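Local atomic coordinates of dihydrodipicolinate synthase (Bacillus anthracis, PDB entry 1XKY), a protein that probably catalyses the condensation of pyruvate with aspartate semialdehyde, the step that commits material to the diaminopimelate route of lysine biosynthesis. Residues A[245-248]-A[249-253]; A[98-101]-A[102-106]; A[122-125]-A[126-130]. One frame throughout, in Å; residues are numbered along the deposited sequence.

Contact 1 of 3, residues A[245-248]-A[249-253]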
ATOM      1  N   GLN A 245      18.222   1.244 -19.898  1.00 15.99           N
ATOM      2  CA  GLN A 245      17.255   0.196 -20.208  1.00 16.29           C
ATOM      3  C   GLN A 245      17.789  -1.203 -19.874  1.00 16.20           C
ATOM      4  O   GLN A 245      17.074  -2.029 -19.300  1.00 15.93           O
ATOM      5  CB  GLN A 245      16.812   0.311 -21.671  1.00 16.29           C
ATOM      6  CG  GLN A 245      15.820   1.453 -21.853  1.00 17.07           C
ATOM      7  CD  GLN A 245      15.659   1.919 -23.286  1.00 19.08           C
ATOM      8  OE1 GLN A 245      15.065   2.976 -23.539  1.00 20.21           O
ATOM      9  NE2 GLN A 245      16.182   1.148 -24.228  1.00 18.47           N
ATOM     10  N   LEU A 246      19.051  -1.440 -20.214  1.00 16.28           N
ATOM     11  CA  LEU A 246      19.744  -2.678 -19.867  1.00 16.16           C
ATOM     12  C   LEU A 246      19.844  -2.847 -18.351  1.00 15.98           C
ATOM     13  O   LEU A 246      19.547  -3.911 -17.826  1.00 16.20           O
ATOM     14  CB  LEU A 246      21.150  -2.683 -20.481  1.00 16.30           C
ATOM     15  CG  LEU A 246      22.035  -3.907 -20.200  1.00 16.38           C
ATOM     16  CD1 LEU A 246      21.417  -5.150 -20.794  1.00 16.17           C
ATOM     17  CD2 LEU A 246      23.438  -3.690 -20.751  1.00 17.56           C
ATOM     18  N   LEU A 247      20.265  -1.791 -17.661  1.00 15.91           N
ATOM     19  CA  LEU A 247      20.433  -1.820 -16.209  1.00 16.20           C
ATOM     20  C   LEU A 247      19.133  -2.232 -15.510  1.00 16.61           C
ATOM     21  O   LEU A 247      19.135  -3.123 -14.655  1.00 16.52           O
ATOM     22  CB  LEU A 247      20.920  -0.455 -15.708  1.00 16.20           C
ATOM     23  CG  LEU A 247      21.116  -0.248 -14.198  1.00 14.82           C
ATOM     24  CD1 LEU A 247      21.997  -1.323 -13.591  1.00 13.57           C
ATOM     25  CD2 LEU A 247      21.712   1.127 -13.967  1.00 14.23           C
ATOM     26  N   VAL A 248      18.027  -1.614 -15.916  1.00 16.77           N
ATOM     27  CA  VAL A 248      16.703  -1.896 -15.344  1.00 17.41           C
ATOM     28  C   VAL A 248      16.310  -3.356 -15.562  1.00 17.74           C
ATOM     29  O   VAL A 248      15.841  -4.029 -14.644  1.00 18.00           O
ATOM     30  CB  VAL A 248      15.608  -0.971 -15.956  1.00 17.16           C
ATOM     31  CG1 VAL A 248      14.205  -1.419 -15.535  1.00 17.51           C
ATOM     32  CG2 VAL A 248      15.844   0.479 -15.555  1.00 17.86           C
ATOM     33  N   ARG A 249      16.516  -3.827 -16.782  1.00 18.44           N
ATOM     34  CA  ARG A 249      16.196  -5.196 -17.173  1.00 18.99           C
ATOM     35  C   ARG A 249      17.019  -6.193 -16.358  1.00 18.26           C
ATOM     36  O   ARG A 249      16.480  -7.125 -15.751  1.00 17.19           O
ATOM     37  CB  ARG A 249      16.498  -5.363 -18.661  1.00 19.74           C
ATOM     38  CG  ARG A 249      15.820  -6.518 -19.329  1.00 22.86           C
ATOM     39  CD  ARG A 249      15.629  -6.218 -20.815  1.00 26.39           C
ATOM     40  NE  ARG A 249      16.894  -5.944 -21.497  1.00 29.55           N
ATOM     41  CZ  ARG A 249      17.785  -6.880 -21.816  1.00 31.09           C
ATOM     42  NH1 ARG A 249      17.576  -8.152 -21.497  1.00 32.56           N
ATOM     43  NH2 ARG A 249      18.901  -6.544 -22.447  1.00 32.74           N
ATOM     44  N   VAL A 250      18.333  -5.987 -16.350  1.00 17.74           N
ATOM     45  CA  VAL A 250      19.241  -6.861 -15.611  1.00 17.48           C
ATOM     46  C   VAL A 250      18.922  -6.856 -14.110  1.00 17.30           C
ATOM     47  O   VAL A 250      18.860  -7.918 -13.468  1.00 16.69           O
ATOM     48  CB  VAL A 250      20.717  -6.478 -15.880  1.00 17.65           C
ATOM     49  CG1 VAL A 250      21.675  -7.163 -14.889  1.00 17.30           C
ATOM     50  CG2 VAL A 250      21.080  -6.826 -17.325  1.00 17.27           C
ATOM     51  N   THR A 251      18.699  -5.668 -13.562  1.00 17.31           N
ATOM     52  CA  THR A 251      18.406  -5.534 -12.141  1.00 17.54           C
ATOM     53  C   THR A 251      17.128  -6.265 -11.744  1.00 17.80           C
ATOM     54  O   THR A 251      17.120  -7.009 -10.764  1.00 18.00           O
ATOM     55  CB  THR A 251      18.329  -4.059 -11.714  1.00 17.65           C
ATOM     56  OG1 THR A 251      19.588  -3.433 -11.989  1.00 18.16           O
ATOM     57  CG2 THR A 251      18.051  -3.957 -10.228  1.00 17.45           C
ATOM     58  N   ASP A 252      16.062  -6.078 -12.515  1.00 18.25           N
ATOM     59  CA  ASP A 252      14.802  -6.775 -12.244  1.00 18.93           C
ATOM     60  C   ASP A 252      14.999  -8.294 -12.129  1.00 18.48           C
ATOM     61  O   ASP A 252      14.425  -8.932 -11.244  1.00 18.22           O
ATOM     62  CB  ASP A 252      13.755  -6.456 -13.320  1.00 19.34           C
ATOM     63  CG  ASP A 252      13.167  -5.062 -13.178  1.00 22.03           C
ATOM     64  OD1 ASP A 252      13.400  -4.396 -12.138  1.00 25.05           O
ATOM     65  OD2 ASP A 252      12.461  -4.627 -14.117  1.00 26.36           O
ATOM     66  N   SER A 253      15.827  -8.856 -13.008  1.00 18.35           N
ATOM     67  CA  SER A 253      16.047 -10.305 -13.051  1.00 18.11           C
ATOM     68  C   SER A 253      16.802 -10.814 -11.818  1.00 18.05           C
ATOM     69  O   SER A 253      16.697 -11.990 -11.463  1.00 17.58           O
ATOM     70  CB  SER A 253      16.786 -10.705 -14.332  1.00 17.98           C
ATOM     71  OG  SER A 253      18.177 -10.458 -14.239  1.00 18.63           O
TER
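Residues 245-248 and 249-253 form two successive turns of helix 237-253, in which Arg249, Val250, Thr251 and Asp252 each donate a backbone N-H to the carbonyl four residues earlier; the bond from Val250 N to Leu246 O is 2.8 Å long and almost straight, at 174°. On this regular frame, side chains one turn apart run alongside each other. The pair Leu247 and Thr251 is polar at its base: Thr251 OG1 also donates to Leu247 O, at 2.7 Å, while Thr251 N reaches the same oxygen at 2.8 Å. The hydroxyl stands above the carbonyl plane, 40° out of it, and the amide comes from the opposite face. This double grip is possible because chi1 of -60° folds OG1 back beside the Thr251 backbone N. Leu247 CD1 then rests 3.6 Å from Thr251 OG1, and both residues pack on Asp199 and Ala217, with Leu247 also touching helix 218-234, the last helix of the barrel wall. Next to this pair Leu246 CD1 meets Val250 CG2 at 3.9 Å. The same methyl approaches Arg249 NH2 at 3.3 Å, obliquely to the guanidinium, whose NH1 is bonded to Ser298 OG. Val248 and Asp252 lie side by side, with Val248 CG1 3.9 Å from Asp252 OD2; Val248 also packs on Leu179 of the second subunit. Farther along, Ser253 OG donates to Val250 O at 2.7 Å. The chemistry implies that the buried hydroxyl of Thr251 is satisfied within its own helix, by Leu247 O, an oxygen that takes the Thr251 amide as well.

Contact 2 of 3, residues A[98-101]-A[102-106]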
ATOM      1  N   ASP A  98      29.270  -1.684  19.488  1.00 18.70           N
ATOM      2  CA  ASP A  98      30.310  -2.702  19.621  1.00 19.39           C
ATOM      3  C   ASP A  98      30.914  -3.081  18.265  1.00 18.48           C
ATOM      4  O   ASP A  98      32.129  -3.034  18.089  1.00 17.54           O
ATOM      5  CB  ASP A  98      29.776  -3.959  20.298  1.00 20.14           C
ATOM      6  CG  ASP A  98      30.882  -4.944  20.634  1.00 23.96           C
ATOM      7  OD1 ASP A  98      31.728  -4.620  21.497  1.00 28.56           O
ATOM      8  OD2 ASP A  98      30.917  -6.036  20.020  1.00 29.29           O
ATOM      9  N   LEU A  99      30.066  -3.467  17.314  1.00 17.97           N
ATOM     10  CA  LEU A  99      30.556  -3.925  16.006  1.00 17.55           C
ATOM     11  C   LEU A  99      31.247  -2.792  15.242  1.00 17.31           C
ATOM     12  O   LEU A  99      32.195  -3.020  14.495  1.00 16.77           O
ATOM     13  CB  LEU A  99      29.416  -4.523  15.176  1.00 17.64           C
ATOM     14  CG  LEU A  99      29.775  -5.196  13.851  1.00 16.92           C
ATOM     15  CD1 LEU A  99      30.790  -6.332  14.051  1.00 18.06           C
ATOM     16  CD2 LEU A  99      28.530  -5.712  13.191  1.00 15.98           C
ATOM     17  N   THR A 100      30.775  -1.568  15.446  1.00 17.76           N
ATOM     18  CA  THR A 100      31.366  -0.399  14.807  1.00 17.79           C
ATOM     19  C   THR A 100      32.807  -0.196  15.297  1.00 18.13           C
ATOM     20  O   THR A 100      33.701   0.079  14.485  1.00 17.96           O
ATOM     21  CB  THR A 100      30.482   0.848  15.010  1.00 17.86           C
ATOM     22  OG1 THR A 100      29.231   0.655  14.322  1.00 17.74           O
ATOM     23  CG2 THR A 100      31.147   2.104  14.477  1.00 17.73           C
ATOM     24  N   LYS A 101      33.025  -0.372  16.604  1.00 18.17           N
ATOM     25  CA  LYS A 101      34.371  -0.323  17.197  1.00 18.61           C
ATOM     26  C   LYS A 101      35.264  -1.384  16.586  1.00 18.02           C
ATOM     27  O   LYS A 101      36.385  -1.102  16.200  1.00 17.15           O
ATOM     28  CB  LYS A 101      34.342  -0.558  18.714  1.00 19.14           C
ATOM     29  CG  LYS A 101      33.460   0.380  19.527  1.00 21.96           C
ATOM     30  CD  LYS A 101      34.147   1.668  19.921  1.00 24.50           C
ATOM     31  CE  LYS A 101      33.235   2.543  20.775  1.00 24.68           C
ATOM     32  NZ  LYS A 101      32.824   1.877  22.042  1.00 28.74           N
ATOM     33  N   LYS A 102      34.758  -2.613  16.521  1.00 17.85           N
ATOM     34  CA  LYS A 102      35.513  -3.724  15.966  1.00 18.13           C
ATOM     35  C   LYS A 102      35.894  -3.498  14.499  1.00 18.11           C
ATOM     36  O   LYS A 102      37.039  -3.734  14.114  1.00 18.18           O
ATOM     37  CB  LYS A 102      34.749  -5.039  16.144  1.00 18.35           C
ATOM     38  CG  LYS A 102      34.763  -5.554  17.579  1.00 19.33           C
ATOM     39  CD  LYS A 102      33.591  -6.463  17.859  1.00 21.58           C
ATOM     40  CE  LYS A 102      33.825  -7.349  19.066  1.00 23.82           C
ATOM     41  NZ  LYS A 102      34.352  -6.573  20.228  1.00 27.69           N
ATOM     42  N   ALA A 103      34.949  -3.030  13.690  1.00 18.22           N
ATOM     43  CA  ALA A 103      35.246  -2.663  12.301  1.00 18.56           C
ATOM     44  C   ALA A 103      36.307  -1.557  12.227  1.00 18.94           C
ATOM     45  O   ALA A 103      37.226  -1.628  11.411  1.00 18.55           O
ATOM     46  CB  ALA A 103      33.985  -2.235  11.571  1.00 18.38           C
ATOM     47  N   THR A 104      36.187  -0.548  13.088  1.00 19.22           N
ATOM     48  CA  THR A 104      37.150   0.552  13.108  1.00 19.63           C
ATOM     49  C   THR A 104      38.559   0.018  13.407  1.00 20.37           C
ATOM     50  O   THR A 104      39.538   0.433  12.778  1.00 20.46           O
ATOM     51  CB  THR A 104      36.761   1.625  14.154  1.00 19.85           C
ATOM     52  OG1 THR A 104      35.498   2.197  13.808  1.00 19.07           O
ATOM     53  CG2 THR A 104      37.806   2.736  14.238  1.00 19.76           C
ATOM     54  N   GLU A 105      38.638  -0.916  14.355  1.00 20.69           N
ATOM     55  CA  GLU A 105      39.901  -1.522  14.766  1.00 21.38           C
ATOM     56  C   GLU A 105      40.620  -2.310  13.670  1.00 21.17           C
ATOM     57  O   GLU A 105      41.846  -2.398  13.689  1.00 21.46           O
ATOM     58  CB  GLU A 105      39.677  -2.448  15.961  1.00 21.86           C
ATOM     59  CG  GLU A 105      39.373  -1.746  17.267  1.00 24.26           C
ATOM     60  CD  GLU A 105      38.857  -2.711  18.336  1.00 27.34           C
ATOM     61  OE1 GLU A 105      38.774  -3.930  18.062  1.00 29.77           O
ATOM     62  OE2 GLU A 105      38.540  -2.251  19.453  1.00 30.89           O
ATOM     63  N   VAL A 106      39.877  -2.898  12.733  1.00 20.56           N
ATOM     64  CA  VAL A 106      40.505  -3.636  11.624  1.00 20.22           C
ATOM     65  C   VAL A 106      40.708  -2.811  10.352  1.00 19.74           C
ATOM     66  O   VAL A 106      41.058  -3.367   9.312  1.00 20.11           O
ATOM     67  CB  VAL A 106      39.765  -4.968  11.288  1.00 20.35           C
ATOM     68  CG1 VAL A 106      39.639  -5.831  12.528  1.00 20.47           C
ATOM     69  CG2 VAL A 106      38.398  -4.717  10.643  1.00 20.50           C
TER
HETATM   70  O   HOH W   1      33.729  -3.317  20.704  1.00 36.67           O
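Asp98 and Lys102, one helical turn apart, cross obliquely, the end of the lysine coming up beside the carboxylate, tilted from its plane. Asp98 CG lies anti to its own backbone N (chi1 -171°), which swings the carboxylate toward the following turn, and Lys102 runs out extended until a bend at its last torsion turns the ammonium back. The methylene Lys102 CE comes within 3.3 Å of Asp98 OD2, and the salt bridge from Lys102 NZ to Asp98 OD2 is a long one at 3.5 Å. A water closes the ring on the main-chain side: it donates to Asp98 O at 3.1 Å and to Asp98 OD1 at an unusually short 2.5 Å, while accepting only weakly from Lys102 NZ. Asp98 O thus serves both this water and Lys102 N, whose bond lies in the carbonyl plane.

The stretch belongs to helix 93-105, the crossover of the beta-alpha-beta unit that joins strands 84-87 and 110-114 of the TIM barrel. The threonines lie on the side that meets Thr137, in the loop after helix 123-135. Thr104 OG1 donates to Thr100 O at 2.9 Å from 35° above the carbonyl plane, opposite the face used by Thr104 N, and is also hydrogen-bonded to Thr137 OG1. Thr100 turns its own hydroxyl to Ser96 O and Thr88 OG1, repeating the pattern one turn earlier. On the exposed flank, Glu105 CG lies 3.2 Å from Lys101 O.

Contact 3 of 3, residues A[122-125]-A[126-130]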
ATOM      1  N   SER A 122      10.812   5.117  16.170  1.00 15.94           N
ATOM      2  CA  SER A 122      10.303   6.419  15.765  1.00 15.86           C
ATOM      3  C   SER A 122      11.405   7.204  15.073  1.00 16.18           C
ATOM      4  O   SER A 122      12.558   6.777  15.054  1.00 15.51           O
ATOM      5  CB  SER A 122       9.858   7.203  16.992  1.00 15.93           C
ATOM      6  OG  SER A 122      10.985   7.540  17.774  1.00 14.30           O
ATOM      7  N   GLN A 123      11.059   8.380  14.550  1.00 16.59           N
ATOM      8  CA  GLN A 123      12.071   9.274  13.965  1.00 16.58           C
ATOM      9  C   GLN A 123      13.109   9.687  14.995  1.00 16.74           C
ATOM     10  O   GLN A 123      14.307   9.642  14.717  1.00 16.27           O
ATOM     11  CB  GLN A 123      11.425  10.515  13.331  1.00 16.75           C
ATOM     12  CG  GLN A 123      10.583  10.203  12.111  1.00 17.04           C
ATOM     13  CD  GLN A 123      11.340   9.399  11.075  1.00 17.72           C
ATOM     14  OE1 GLN A 123      12.454   9.764  10.675  1.00 18.68           O
ATOM     15  NE2 GLN A 123      10.753   8.282  10.653  1.00 16.86           N
ATOM     16  N   GLU A 124      12.653  10.072  16.188  1.00 16.82           N
ATOM     17  CA  GLU A 124      13.565  10.502  17.250  1.00 16.84           C
ATOM     18  C   GLU A 124      14.376   9.318  17.790  1.00 16.78           C
ATOM     19  O   GLU A 124      15.538   9.487  18.142  1.00 16.35           O
ATOM     20  CB  GLU A 124      12.800  11.223  18.365  1.00 17.12           C
ATOM     21  CG  GLU A 124      13.639  11.716  19.554  1.00 17.68           C
ATOM     22  CD  GLU A 124      14.654  12.789  19.211  1.00 17.40           C
ATOM     23  OE1 GLU A 124      14.569  13.402  18.128  1.00 18.57           O
ATOM     24  OE2 GLU A 124      15.545  13.031  20.044  1.00 19.29           O
ATOM     25  N   GLY A 125      13.771   8.129  17.842  1.00 16.88           N
ATOM     26  CA  GLY A 125      14.501   6.907  18.215  1.00 16.76           C
ATOM     27  C   GLY A 125      15.671   6.661  17.277  1.00 16.72           C
ATOM     28  O   GLY A 125      16.811   6.442  17.716  1.00 16.57           O
ATOM     29  N   MET A 126      15.392   6.745  15.980  1.00 16.32           N
ATOM     30  CA  MET A 126      16.411   6.554  14.966  1.00 16.71           C
ATOM     31  C   MET A 126      17.464   7.649  15.024  1.00 16.66           C
ATOM     32  O   MET A 126      18.647   7.376  14.874  1.00 16.50           O
ATOM     33  CB  MET A 126      15.788   6.483  13.573  1.00 16.54           C
ATOM     34  CG  MET A 126      15.100   5.162  13.321  1.00 16.58           C
ATOM     35  SD  MET A 126      14.654   4.945  11.600  1.00 18.81           S
ATOM     36  CE  MET A 126      13.097   5.825  11.534  1.00 18.96           C
ATOM     37  N   TYR A 127      17.031   8.881  15.262  1.00 16.97           N
ATOM     38  CA  TYR A 127      17.972   9.973  15.443  1.00 17.28           C
ATOM     39  C   TYR A 127      18.971   9.669  16.577  1.00 16.99           C
ATOM     40  O   TYR A 127      20.188   9.782  16.390  1.00 17.07           O
ATOM     41  CB  TYR A 127      17.240  11.301  15.688  1.00 17.52           C
ATOM     42  CG  TYR A 127      18.217  12.399  15.950  1.00 17.96           C
ATOM     43  CD1 TYR A 127      18.840  13.057  14.896  1.00 18.39           C
ATOM     44  CD2 TYR A 127      18.585  12.733  17.251  1.00 19.29           C
ATOM     45  CE1 TYR A 127      19.791  14.047  15.137  1.00 19.34           C
ATOM     46  CE2 TYR A 127      19.519  13.712  17.499  1.00 18.50           C
ATOM     47  CZ  TYR A 127      20.114  14.371  16.438  1.00 19.49           C
ATOM     48  OH  TYR A 127      21.047  15.350  16.680  1.00 18.34           O
ATOM     49  N   GLN A 128      18.461   9.270  17.741  1.00 16.53           N
ATOM     50  CA  GLN A 128      19.330   8.939  18.871  1.00 16.54           C
ATOM     51  C   GLN A 128      20.199   7.710  18.596  1.00 15.93           C
ATOM     52  O   GLN A 128      21.351   7.639  19.025  1.00 15.73           O
ATOM     53  CB  GLN A 128      18.505   8.733  20.142  1.00 16.78           C
ATOM     54  CG  GLN A 128      17.766   9.979  20.623  1.00 17.75           C
ATOM     55  CD  GLN A 128      18.674  11.162  20.982  1.00 19.03           C
ATOM     56  OE1 GLN A 128      18.253  12.322  20.878  1.00 21.74           O
ATOM     57  NE2 GLN A 128      19.910  10.881  21.399  1.00 16.02           N
ATOM     58  N   HIS A 129      19.645   6.756  17.857  1.00 15.53           N
ATOM     59  CA  HIS A 129      20.355   5.531  17.484  1.00 14.92           C
ATOM     60  C   HIS A 129      21.583   5.863  16.637  1.00 14.72           C
ATOM     61  O   HIS A 129      22.702   5.497  16.992  1.00 14.67           O
ATOM     62  CB  HIS A 129      19.367   4.606  16.752  1.00 14.83           C
ATOM     63  CG  HIS A 129      19.987   3.447  16.033  1.00 14.91           C
ATOM     64  ND1 HIS A 129      20.272   2.248  16.655  1.00 15.98           N
ATOM     65  CD2 HIS A 129      20.297   3.278  14.725  1.00 14.78           C
ATOM     66  CE1 HIS A 129      20.755   1.400  15.760  1.00 16.44           C
ATOM     67  NE2 HIS A 129      20.785   2.001  14.584  1.00 14.99           N
ATOM     68  N   PHE A 130      21.362   6.576  15.537  1.00 14.35           N
ATOM     69  CA  PHE A 130      22.429   6.905  14.588  1.00 14.55           C
ATOM     70  C   PHE A 130      23.446   7.864  15.206  1.00 14.94           C
ATOM     71  O   PHE A 130      24.647   7.711  15.014  1.00 14.31           O
ATOM     72  CB  PHE A 130      21.841   7.521  13.317  1.00 14.18           C
ATOM     73  CG  PHE A 130      21.087   6.539  12.445  1.00 13.77           C
ATOM     74  CD1 PHE A 130      21.685   5.361  12.020  1.00 14.16           C
ATOM     75  CD2 PHE A 130      19.793   6.818  12.020  1.00 13.97           C
ATOM     76  CE1 PHE A 130      21.001   4.469  11.192  1.00 14.48           C
ATOM     77  CE2 PHE A 130      19.099   5.929  11.197  1.00 14.18           C
ATOM     78  CZ  PHE A 130      19.706   4.761  10.778  1.00 13.75           C
TER
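Ser122 O receives Met126 N at 3.0 Å in the first turn of helix 123-135, the crossover between strands 110-114 and 141-145 of the TIM barrel. Three more such backbone bonds link Gln123, Glu124 and Gly125 to Tyr127, Gln128 and His129. Ser122 is also the N-cap: its OG accepts from Gly125 N at 2.8 Å, and its chi1 of 68° places the hydroxyl over that first-turn amide.

Among the van der Waals contacts, Met126 bends at its last torsion so that its methyl CE comes 3.5 Å from the amide nitrogen Gln123 NE2. That amide is held by Gln153 O, Thr158 OG1 and Ser155 N, giving the methyl a fixed neighbour.

Charge gathers on another side. The side chains of Glu124 and Tyr127 lie side by side, with carboxylate and ring planes 25° apart and OE2, oblique to the ring, 4.1 Å from Tyr127 CD2. Arg161 serves both, by a salt bridge to Glu124 OE1 and a cation-pi contact with the ring. Packing from the third subunit comes through its Leu282, on Glu124 and Gln128, and its Pro280, on His129. His129 ND1 bonds to Thr93 OG1, while its CB rests 3.3 Å from Gly125 O.

How the contacts relate
Contacts 2 and 3 sit on consecutive crossover helices of the barrel wall, their centres about 21 Å apart and their nearest atoms about 8 Å. Contact 1 lies across the chain's centre from both, with centres about 35 Å from contact 2 and 34 Å from contact 3, on helix 237-253, which follows helix 218-234, the helix after the eighth strand. Contact 1 meets the second subunit, contact 3 the third, and contact 2 no other chain. In this family the active site lies at the C-terminal mouth of the barrel, where helix 123-135 sets out. The potassium ion about 11 Å from the Tyr127 side chain belongs to the other end, where helices lead into strands.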